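Local structure of UPF0678 fatty acid-binding protein-like protein ERS007657_00996 (Mycobacterium tuberculosis, 6R3W) at residues Phe41-Gln54 with Pro63-Arg75. The protein binds heme b with its ferric iron exposed to solvent and probably isomerises peroxynitrite to nitrate, which would detoxify reactive nitrogen species. Numbering follows the deposited sequence.
With HEM (protoporphyrin IX containing Fe), chain B.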
ATOM      1  N   PHE A  41       3.702  10.169   1.284  1.00 10.07           N
ATOM      2  CA  PHE A  41       4.593   9.649   2.337  1.00  9.00           C
ATOM      3  C   PHE A  41       5.295  10.819   3.003  1.00  9.82           C
ATOM      4  O   PHE A  41       5.825  11.692   2.280  1.00 11.27           O
ATOM      5  CB  PHE A  41       5.647   8.713   1.763  1.00 10.50           C
ATOM      6  CG  PHE A  41       5.147   7.360   1.345  1.00  9.90           C
ATOM      7  CD1 PHE A  41       4.945   6.360   2.280  1.00 10.24           C
ATOM      8  CD2 PHE A  41       4.990   7.047  -0.000  1.00 11.47           C
ATOM      9  CE1 PHE A  41       4.547   5.088   1.883  1.00 12.07           C
ATOM     10  CE2 PHE A  41       4.583   5.780  -0.390  1.00 12.57           C
ATOM     11  CZ  PHE A  41       4.398   4.795   0.548  1.00 11.40           C
ATOM     12  N   ALA A  42       5.289  10.845   4.326  1.00  9.65           N
ATOM     13  CA  ALA A  42       5.968  11.891   5.102  1.00 10.65           C
ATOM     14  C   ALA A  42       6.536  11.264   6.384  1.00 10.40           C
ATOM     15  O   ALA A  42       6.480  10.045   6.532  1.00  9.88           O
ATOM     16  CB  ALA A  42       5.011  13.014   5.385  1.00 12.99           C
ATOM     17  N   HIS A  43       7.079  12.064   7.291  1.00 11.58           N
ATOM     18  CA  HIS A  43       7.624  11.541   8.560  1.00 11.60           C
ATOM     19  C   HIS A  43       7.660  12.635   9.616  1.00 11.66           C
ATOM     20  O   HIS A  43       7.536  13.816   9.257  1.00 14.74           O
ATOM     21  CB  HIS A  43       9.001  10.903   8.321  1.00 11.80           C
ATOM     22  CG  HIS A  43      10.090  11.906   8.177  1.00 11.27           C
ATOM     23  ND1 HIS A  43      10.857  12.318   9.240  1.00 11.42           N
ATOM     24  CD2 HIS A  43      10.488  12.638   7.107  1.00 13.43           C
ATOM     25  CE1 HIS A  43      11.727  13.209   8.814  1.00 12.44           C
ATOM     26  NE2 HIS A  43      11.474  13.474   7.524  1.00 13.96           N
ATOM     27  N   VAL A  44       7.804  12.237  10.874  1.00 11.80           N
ATOM     28  CA  VAL A  44       7.890  13.177  12.028  1.00 13.39           C
ATOM     29  C   VAL A  44       9.159  12.872  12.829  1.00 12.35           C
ATOM     30  O   VAL A  44       9.194  13.193  14.018  1.00 16.49           O
ATOM     31  CB  VAL A  44       6.608  13.118  12.890  1.00 15.58           C
ATOM     32  CG1 VAL A  44       5.403  13.582  12.092  1.00 16.20           C
ATOM     33  CG2 VAL A  44       6.347  11.729  13.492  1.00 14.31           C
ATOM     34  N   GLY A  45      10.206  12.385  12.166  1.00 12.80           N
ATOM     35  CA  GLY A  45      11.548  12.252  12.768  1.00 13.68           C
ATOM     36  C   GLY A  45      11.731  10.954  13.545  1.00 12.07           C
ATOM     37  O   GLY A  45      12.817  10.778  14.136  1.00 14.52           O
ATOM     38  N   LYS A  46      10.769  10.038  13.464  1.00 12.48           N
ATOM     39  CA  LYS A  46      10.838   8.697  14.097  1.00 12.07           C
ATOM     40  C   LYS A  46      11.014   7.629  13.019  1.00 12.10           C
ATOM     41  O   LYS A  46      10.909   7.931  11.822  1.00 11.10           O
ATOM     42  CB  LYS A  46       9.583   8.483  14.932  1.00 12.75           C
ATOM     43  CG  LYS A  46       9.398   9.451  16.087  1.00 19.22           C
ATOM     44  CD  LYS A  46       8.233   9.086  16.953  1.00 24.69           C
ATOM     45  CE  LYS A  46       8.082   9.960  18.168  1.00 34.99           C
ATOM     46  NZ  LYS A  46       6.925   9.516  18.973  1.00 36.57           N
ATOM     47  N   PRO A  47      11.294   6.358  13.395  1.00 10.68           N
ATOM     48  CA  PRO A  47      11.568   5.312  12.406  1.00 11.10           C
ATOM     49  C   PRO A  47      10.299   4.745  11.750  1.00 10.62           C
ATOM     50  O   PRO A  47      10.139   3.507  11.630  1.00 11.32           O
ATOM     51  CB  PRO A  47      12.304   4.203  13.170  1.00 15.05           C
ATOM     52  CG  PRO A  47      12.339   4.615  14.608  1.00 19.18           C
ATOM     53  CD  PRO A  47      11.675   5.956  14.748  1.00 12.99           C
ATOM     54  N   PHE A  48       9.458   5.632  11.245  1.00 10.41           N
ATOM     55  CA  PHE A  48       8.300   5.257  10.412  1.00  9.84           C
ATOM     56  C   PHE A  48       7.988   6.404   9.472  1.00  8.92           C
ATOM     57  O   PHE A  48       8.243   7.585   9.810  1.00  9.49           O
ATOM     58  CB  PHE A  48       7.076   4.920  11.285  1.00 10.37           C
ATOM     59  CG  PHE A  48       6.544   6.054  12.137  1.00  9.34           C
ATOM     60  CD1 PHE A  48       5.612   6.964  11.643  1.00  9.30           C
ATOM     61  CD2 PHE A  48       6.924   6.166  13.458  1.00 10.99           C
ATOM     62  CE1 PHE A  48       5.119   7.982  12.442  1.00 10.85           C
ATOM     63  CE2 PHE A  48       6.405   7.165  14.262  1.00 11.49           C
ATOM     64  CZ  PHE A  48       5.518   8.078  13.753  1.00 12.69           C
ATOM     65  N   LEU A  49       7.432   6.053   8.331  1.00  8.12           N
ATOM     66  CA  LEU A  49       6.774   7.000   7.423  1.00  8.11           C
ATOM     67  C   LEU A  49       5.288   7.051   7.761  1.00  8.15           C
ATOM     68  O   LEU A  49       4.685   6.001   8.051  1.00  9.84           O
ATOM     69  CB  LEU A  49       6.964   6.571   5.963  1.00  9.46           C
ATOM     70  CG  LEU A  49       8.395   6.450   5.484  1.00 10.49           C
ATOM     71  CD1 LEU A  49       8.428   5.972   4.048  1.00 15.39           C
ATOM     72  CD2 LEU A  49       9.138   7.760   5.631  1.00 15.67           C
ATOM     73  N   THR A  50       4.692   8.227   7.663  1.00  7.98           N
ATOM     74  CA  THR A  50       3.241   8.372   7.558  1.00  8.67           C
ATOM     75  C   THR A  50       2.852   8.126   6.109  1.00  8.70           C
ATOM     76  O   THR A  50       3.625   8.479   5.194  1.00  8.96           O
ATOM     77  CB  THR A  50       2.769   9.735   8.061  1.00 10.01           C
ATOM     78  OG1 THR A  50       3.300  10.749   7.193  1.00 11.64           O
ATOM     79  CG2 THR A  50       3.212  10.000   9.478  1.00 11.24           C
ATOM     80  N   TYR A  51       1.662   7.587   5.903  1.00  8.44           N
ATOM     81  CA  TYR A  51       1.188   7.180   4.571  1.00  9.03           C
ATOM     82  C   TYR A  51      -0.304   7.408   4.476  1.00  9.67           C
ATOM     83  O   TYR A  51      -1.051   6.940   5.341  1.00 10.00           O
ATOM     84  CB  TYR A  51       1.533   5.722   4.308  1.00  8.63           C
ATOM     85  CG  TYR A  51       0.818   5.083   3.141  1.00  8.94           C
ATOM     86  CD1 TYR A  51       1.116   5.398   1.823  1.00  9.27           C
ATOM     87  CD2 TYR A  51      -0.247   4.234   3.368  1.00 10.10           C
ATOM     88  CE1 TYR A  51       0.420   4.822   0.778  1.00  9.41           C
ATOM     89  CE2 TYR A  51      -0.932   3.628   2.332  1.00  9.84           C
ATOM     90  CZ  TYR A  51      -0.594   3.918   1.031  1.00  8.33           C
ATOM     91  OH  TYR A  51      -1.292   3.354  -0.009  1.00  8.78           O
ATOM     92  N   THR A  52      -0.727   8.056   3.400  1.00  9.43           N
ATOM     93  CA  THR A  52      -2.152   8.172   3.079  0.50  9.10           C
ATOM     94  C   THR A  52      -2.368   7.957   1.590  1.00 10.44           C
ATOM     95  O   THR A  52      -1.539   8.420   0.803  1.00 14.27           O
ATOM     96  CB  THR A  52      -2.711   9.506   3.541  0.50 10.07           C
ATOM     97  OG1 THR A  52      -1.930  10.512   2.888  0.50 16.73           O
ATOM     98  CG2 THR A  52      -2.680   9.646   5.050  0.50  7.96           C
ATOM     99  N   GLN A  53      -3.505   7.382   1.269  1.00  9.44           N
ATOM    100  CA  GLN A  53      -3.954   7.097  -0.096  1.00 10.08           C
ATOM    101  C   GLN A  53      -5.376   7.605  -0.227  1.00  9.11           C
ATOM    102  O   GLN A  53      -6.202   7.282   0.647  1.00  9.99           O
ATOM    103  CB  GLN A  53      -3.896   5.590  -0.384  1.00 11.76           C
ATOM    104  CG  GLN A  53      -4.430   5.209  -1.766  1.00 12.41           C
ATOM    105  CD  GLN A  53      -4.966   3.804  -1.808  1.00 13.63           C
ATOM    106  OE1 GLN A  53      -4.390   2.920  -2.443  1.00 16.94           O
ATOM    107  NE2 GLN A  53      -6.109   3.590  -1.173  1.00 12.30           N
ATOM    108  N   GLN A  54      -5.685   8.255  -1.338  1.00  9.01           N
ATOM    109  CA  GLN A  54      -7.079   8.491  -1.770  1.00 10.25           C
ATOM    110  C   GLN A  54      -7.214   8.047  -3.213  1.00  9.12           C
ATOM    111  O   GLN A  54      -6.376   8.405  -4.034  1.00 11.39           O
ATOM    112  CB  GLN A  54      -7.511   9.941  -1.596  1.00 13.10           C
ATOM    113  CG  GLN A  54      -8.998  10.167  -1.913  1.00 21.69           C
ATOM    114  CD  GLN A  54      -9.950   9.435  -0.985  1.00 20.38           C
ATOM    115  OE1 GLN A  54     -10.044   9.741   0.212  1.00 25.47           O
ATOM    116  NE2 GLN A  54     -10.793   8.584  -1.570  1.00 17.30           N
ATOM    117  N   PRO A  63     -15.159   9.407  -5.006  1.00 19.08           N
ATOM    118  CA  PRO A  63     -14.225   8.737  -4.120  1.00 18.68           C
ATOM    119  C   PRO A  63     -14.533   7.241  -4.034  1.00 17.27           C
ATOM    120  O   PRO A  63     -15.698   6.842  -3.939  1.00 20.68           O
ATOM    121  CB  PRO A  63     -14.412   9.447  -2.767  1.00 21.08           C
ATOM    122  CG  PRO A  63     -15.814  10.017  -2.847  1.00 27.24           C
ATOM    123  CD  PRO A  63     -15.974  10.401  -4.306  1.00 24.57           C
ATOM    124  N   LEU A  64     -13.505   6.439  -4.198  1.00 15.42           N
ATOM    125  CA  LEU A  64     -13.638   4.989  -4.053  1.00 15.47           C
ATOM    126  C   LEU A  64     -13.050   4.591  -2.693  1.00 19.90           C
ATOM    127  O   LEU A  64     -13.566   5.075  -1.684  1.00 39.09           O
ATOM    128  CB  LEU A  64     -12.977   4.314  -5.266  1.00 14.47           C
ATOM    129  CG  LEU A  64     -13.677   4.579  -6.610  1.00 15.70           C
ATOM    130  CD1 LEU A  64     -12.918   3.955  -7.762  1.00 16.39           C
ATOM    131  CD2 LEU A  64     -15.123   4.074  -6.595  1.00 17.12           C
ATOM    132  N   HIS A  65     -11.879   4.017  -2.692  1.00 12.86           N
ATOM    133  CA  HIS A  65     -11.167   3.523  -1.502  1.00 11.58           C
ATOM    134  C   HIS A  65     -10.202   4.611  -0.999  1.00 11.02           C
ATOM    135  O   HIS A  65      -9.636   5.363  -1.817  1.00 12.75           O
ATOM    136  CB  HIS A  65     -10.440   2.217  -1.856  1.00 12.16           C
ATOM    137  CG  HIS A  65      -9.629   1.645  -0.742  1.00 14.03           C
ATOM    138  ND1 HIS A  65      -8.259   1.832  -0.639  1.00 14.33           N
ATOM    139  CD2 HIS A  65      -9.993   0.875   0.305  1.00 14.27           C
ATOM    140  CE1 HIS A  65      -7.817   1.145   0.397  1.00 12.97           C
ATOM    141  NE2 HIS A  65      -8.876   0.577   1.017  1.00 12.58           N
ATOM    142  N   SER A  66      -9.906   4.588   0.285  1.00 10.77           N
ATOM    143  CA  SER A  66      -8.744   5.291   0.850  1.00 10.07           C
ATOM    144  C   SER A  66      -8.116   4.363   1.886  1.00  8.47           C
ATOM    145  O   SER A  66      -8.752   3.368   2.267  1.00  9.91           O
ATOM    146  CB  SER A  66      -9.133   6.628   1.425  1.00 11.01           C
ATOM    147  OG  SER A  66     -10.059   6.443   2.486  1.00 13.79           O
ATOM    148  N   GLU A  67      -6.903   4.658   2.307  1.00  8.17           N
ATOM    149  CA  GLU A  67      -6.276   3.982   3.445  1.00  7.75           C
ATOM    150  C   GLU A  67      -5.309   4.954   4.077  1.00  7.26           C
ATOM    151  O   GLU A  67      -4.850   5.889   3.410  1.00  8.44           O
ATOM    152  CB  GLU A  67      -5.631   2.661   3.026  1.00  8.81           C
ATOM    153  CG  GLU A  67      -4.642   2.799   1.878  1.00  9.56           C
ATOM    154  CD  GLU A  67      -4.109   1.498   1.284  1.00  8.54           C
ATOM    155  OE1 GLU A  67      -4.870   0.484   1.273  1.00  9.86           O
ATOM    156  OE2 GLU A  67      -2.979   1.504   0.766  1.00  8.83           O
ATOM    157  N   THR A  68      -4.974   4.709   5.320  1.00  7.53           N
ATOM    158  CA  THR A  68      -4.127   5.619   6.089  1.00  7.14           C
ATOM    159  C   THR A  68      -3.387   4.813   7.158  1.00  6.35           C
ATOM    160  O   THR A  68      -4.004   3.918   7.771  1.00  7.46           O
ATOM    161  CB  THR A  68      -4.949   6.781   6.654  1.00  8.01           C
ATOM    162  OG1 THR A  68      -4.044   7.710   7.257  1.00  9.35           O
ATOM    163  CG2 THR A  68      -6.013   6.326   7.621  1.00  7.62           C
ATOM    164  N   GLY A  69      -2.159   5.199   7.450  1.00  7.41           N
ATOM    165  CA  GLY A  69      -1.395   4.588   8.524  1.00  6.68           C
ATOM    166  C   GLY A  69       0.066   4.849   8.379  1.00  6.73           C
ATOM    167  O   GLY A  69       0.447   6.016   8.118  1.00  7.85           O
ATOM    168  N   TYR A  70       0.876   3.839   8.649  1.00  6.69           N
ATOM    169  CA  TYR A  70       2.310   4.009   8.920  1.00  6.99           C
ATOM    170  C   TYR A  70       3.090   2.871   8.283  1.00  7.42           C
ATOM    171  O   TYR A  70       2.639   1.721   8.298  1.00  8.59           O
ATOM    172  CB  TYR A  70       2.557   4.078  10.426  1.00  7.74           C
ATOM    173  CG  TYR A  70       1.675   5.079  11.114  1.00  7.57           C
ATOM    174  CD1 TYR A  70       1.995   6.428  11.115  1.00  8.95           C
ATOM    175  CD2 TYR A  70       0.492   4.700  11.717  1.00  7.16           C
ATOM    176  CE1 TYR A  70       1.139   7.376  11.653  1.00  9.32           C
ATOM    177  CE2 TYR A  70      -0.351   5.625  12.301  1.00  7.97           C
ATOM    178  CZ  TYR A  70      -0.035   6.962  12.264  1.00  9.07           C
ATOM    179  OH  TYR A  70      -0.885   7.856  12.856  1.00 10.46           O
ATOM    180  N   LEU A  71       4.265   3.194   7.770  1.00  7.43           N
ATOM    181  CA  LEU A  71       5.252   2.200   7.324  1.00  8.29           C
ATOM    182  C   LEU A  71       6.433   2.270   8.285  1.00  7.85           C
ATOM    183  O   LEU A  71       7.207   3.219   8.222  1.00  9.62           O
ATOM    184  CB  LEU A  71       5.640   2.488   5.876  1.00  8.30           C
ATOM    185  CG  LEU A  71       6.566   1.458   5.221  1.00  9.96           C
ATOM    186  CD1 LEU A  71       5.984   0.059   5.244  1.00 11.81           C
ATOM    187  CD2 LEU A  71       6.883   1.860   3.801  1.00 12.07           C
ATOM    188  N   ARG A  72       6.516   1.306   9.180  1.00  8.56           N
ATOM    189  CA  ARG A  72       7.572   1.213  10.206  1.00  8.47           C
ATOM    190  C   ARG A  72       8.748   0.435   9.627  1.00  7.80           C
ATOM    191  O   ARG A  72       8.534  -0.588   8.955  1.00  8.33           O
ATOM    192  CB  ARG A  72       7.047   0.474  11.441  1.00  8.98           C
ATOM    193  CG  ARG A  72       5.984   1.231  12.210  1.00  9.91           C
ATOM    194  CD  ARG A  72       5.072   0.356  13.063  1.00 10.01           C
ATOM    195  NE  ARG A  72       5.778  -0.654  13.837  1.00 10.95           N
ATOM    196  CZ  ARG A  72       6.302  -0.491  15.048  1.00  9.82           C
ATOM    197  NH1 ARG A  72       6.308   0.702  15.644  1.00 11.29           N
ATOM    198  NH2 ARG A  72       6.872  -1.520  15.633  1.00 12.10           N
ATOM    199  N   VAL A  73       9.954   0.830   9.983  1.00  8.34           N
ATOM    200  CA  VAL A  73      11.140  -0.010   9.733  1.00  8.72           C
ATOM    201  C   VAL A  73      11.471  -0.760  11.027  1.00  9.51           C
ATOM    202  O   VAL A  73      11.747  -0.117  12.044  1.00 10.60           O
ATOM    203  CB  VAL A  73      12.308   0.825   9.186  1.00  9.03           C
ATOM    204  CG1 VAL A  73      13.598   0.027   9.170  1.00  9.65           C
ATOM    205  CG2 VAL A  73      11.990   1.345   7.802  1.00 10.64           C
ATOM    206  N   CYS A  74      11.375  -2.091  10.972  1.00  9.59           N
ATOM    207  CA  CYS A  74      11.584  -3.009  12.122  1.00 10.45           C
ATOM    208  C   CYS A  74      13.049  -3.477  12.088  1.00 10.50           C
ATOM    209  O   CYS A  74      13.312  -4.694  11.946  1.00 11.26           O
ATOM    210  CB  CYS A  74      10.541  -4.158  12.144  1.00 10.65           C
ATOM    211  SG  CYS A  74       9.952  -4.707  10.502  1.00  9.46           S
ATOM    212  N   ARG A  75      13.963  -2.510  12.202  1.00 10.62           N
ATOM    213  CA  ARG A  75      15.410  -2.592  11.867  1.00 10.50           C
ATOM    214  C   ARG A  75      15.563  -2.543  10.362  1.00  9.71           C
ATOM    215  O   ARG A  75      14.739  -3.101   9.621  1.00 10.28           O
ATOM    216  CB  ARG A  75      16.096  -3.832  12.442  1.00 13.26           C
ATOM    217  CG  ARG A  75      15.981  -3.940  13.953  1.00 13.00           C
ATOM    218  CD  ARG A  75      16.629  -5.179  14.535  1.00 16.86           C
ATOM    219  NE  ARG A  75      16.385  -5.252  15.979  1.00 20.27           N
ATOM    220  CZ  ARG A  75      17.161  -5.891  16.847  1.00 22.68           C
ATOM    221  NH1 ARG A  75      18.214  -6.564  16.424  1.00 21.50           N
ATOM    222  NH2 ARG A  75      16.839  -5.907  18.130  1.00 29.44           N
TER
HETATM  223  CHA HEM B 201     -14.505  -4.647  -4.074  1.00 13.65           C
HETATM  224  CHB HEM B 201     -12.053  -0.769  -5.494  1.00 12.11           C
HETATM  225  CHC HEM B 201      -8.618  -1.667  -2.158  1.00  9.92           C
HETATM  226  CHD HEM B 201     -11.361  -5.288  -0.423  1.00 11.40           C
HETATM  227  C1A HEM B 201     -14.123  -3.509  -4.737  1.00 12.77           C
HETATM  228  C2A HEM B 201     -14.913  -2.856  -5.744  1.00 12.60           C
HETATM  229  C3A HEM B 201     -14.219  -1.764  -6.130  1.00 12.40           C
HETATM  230  C4A HEM B 201     -13.008  -1.745  -5.388  1.00 12.35           C
HETATM  231  CMA HEM B 201     -14.657  -0.728  -7.126  1.00 14.59           C
HETATM  232  CAA HEM B 201     -16.261  -3.307  -6.253  1.00 14.60           C
HETATM  233  CBA HEM B 201     -17.365  -2.370  -5.777  1.00 20.06           C
HETATM  234  CGA HEM B 201     -17.451  -2.383  -4.288  1.00 25.23           C
HETATM  235  O1A HEM B 201     -17.304  -1.315  -3.656  1.00 34.00           O
HETATM  236  O2A HEM B 201     -17.714  -3.444  -3.687  1.00 33.30           O
HETATM  237  C1B HEM B 201     -10.868  -0.714  -4.736  1.00 11.05           C
HETATM  238  C2B HEM B 201      -9.890   0.319  -4.872  1.00 11.04           C
HETATM  239  C3B HEM B 201      -8.885   0.054  -3.959  1.00 10.92           C
HETATM  240  C4B HEM B 201      -9.324  -1.139  -3.220  1.00 10.29           C
HETATM  241  CMB HEM B 201      -9.952   1.481  -5.837  1.00 12.53           C
HETATM  242  CAB HEM B 201      -7.602   0.750  -3.717  1.00 12.13           C
HETATM  243  CBB HEM B 201      -6.954   1.369  -4.683  1.00 13.38           C
HETATM  244  C1C HEM B 201      -9.093  -2.712  -1.361  1.00  9.68           C
HETATM  245  C2C HEM B 201      -8.446  -3.222  -0.214  1.00  9.76           C
HETATM  246  C3C HEM B 201      -9.258  -4.193   0.310  1.00 10.70           C
HETATM  247  C4C HEM B 201     -10.369  -4.351  -0.591  1.00 11.14           C
HETATM  248  CMC HEM B 201      -7.122  -2.746   0.289  1.00 11.07           C
HETATM  249  CAC HEM B 201      -9.117  -4.945   1.577  1.00 10.31           C
HETATM  250  CBC HEM B 201      -8.751  -4.351   2.718  1.00 12.23           C
HETATM  251  C1D HEM B 201     -12.409  -5.443  -1.320  1.00 11.94           C
HETATM  252  C2D HEM B 201     -13.459  -6.458  -1.154  1.00 14.68           C
HETATM  253  C3D HEM B 201     -14.328  -6.276  -2.150  1.00 15.86           C
HETATM  254  C4D HEM B 201     -13.813  -5.155  -2.965  1.00 13.29           C
HETATM  255  CMD HEM B 201     -13.574  -7.448  -0.028  1.00 14.29           C
HETATM  256  CAD HEM B 201     -15.741  -6.789  -2.146  1.00 23.95           C
HETATM  257  CBD HEM B 201     -15.849  -8.017  -2.927  1.00 22.60           C
HETATM  258  CGD HEM B 201     -17.283  -8.550  -2.851  1.00 19.07           C
HETATM  259  O1D HEM B 201     -18.320  -7.938  -2.428  1.00 26.26           O
HETATM  260  O2D HEM B 201     -17.401  -9.639  -3.208  1.00 18.18           O
HETATM  261  NA  HEM B 201     -12.962  -2.780  -4.527  1.00 11.41           N
HETATM  262  NB  HEM B 201     -10.494  -1.547  -3.745  1.00 10.89           N
HETATM  263  NC  HEM B 201     -10.236  -3.428  -1.601  1.00 10.49           N
HETATM  264  ND  HEM B 201     -12.665  -4.666  -2.422  1.00 12.17           N
HETATM  265 FE   HEM B 201     -11.585  -3.187  -3.118  1.00 11.25          FE
HETATM  266  O   HOH W   1     -11.037   9.120   2.847  1.00 16.71           O
HETATM  267  O   HOH W   2     -12.812   6.757   0.177  1.00 24.17           O
HETATM  268  O   HOH W   3     -12.634  -1.857  -1.798  1.00 17.01           O
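Tyr51 OH donates a short hydrogen bond to Glu67 OE2 (2.6 Å). The oxygen accepts through its anti lone pair, and the carboxylate is turned 64° from the phenol ring. Tyr51 CG is anti to the backbone N (chi1 166°), beside the carbonyl carbon, which runs the ring along the strand and brings OH to Glu67. Tyr51 CD1 lies over one face of the Phe41 ring, toward its rim. Arg130 makes a salt bridge to the same Glu67 OE2, so this buried oxygen has two partners and the carboxylate is probably kept ionised. The Gln53 amide stacks on the Glu67 carboxylate, with planes 9° apart. The same amide meets the edge of the His65 ring. Heme carbon CHC lies over the centre of one face of the His65 ring, and His65 NE2 is hydrogen-bonded to His85 ND1.

On the opposite face of the sheet lie Phe48, Thr50 and Tyr70. Phe48 CD1 is 3.7 Å from Tyr70 CD1; the side chains run side by side, and their ring planes are 86° apart. Thr50 CG2 reaches the edge of Tyr70. One water bridges Gln54 OE1 and Ser66 OG.

Paired backbone bonds hold the register at Leu49–Leu71, Tyr51–Gly69 and Gln53–Glu67. Val73 N to Pro47 O (3.1 Å) extends it at one end. Strands 48-54 and 63-73 form an antiparallel beta hairpin in the ten-stranded nitrobindin barrel, and its Gln53 and His65 help line the heme pocket.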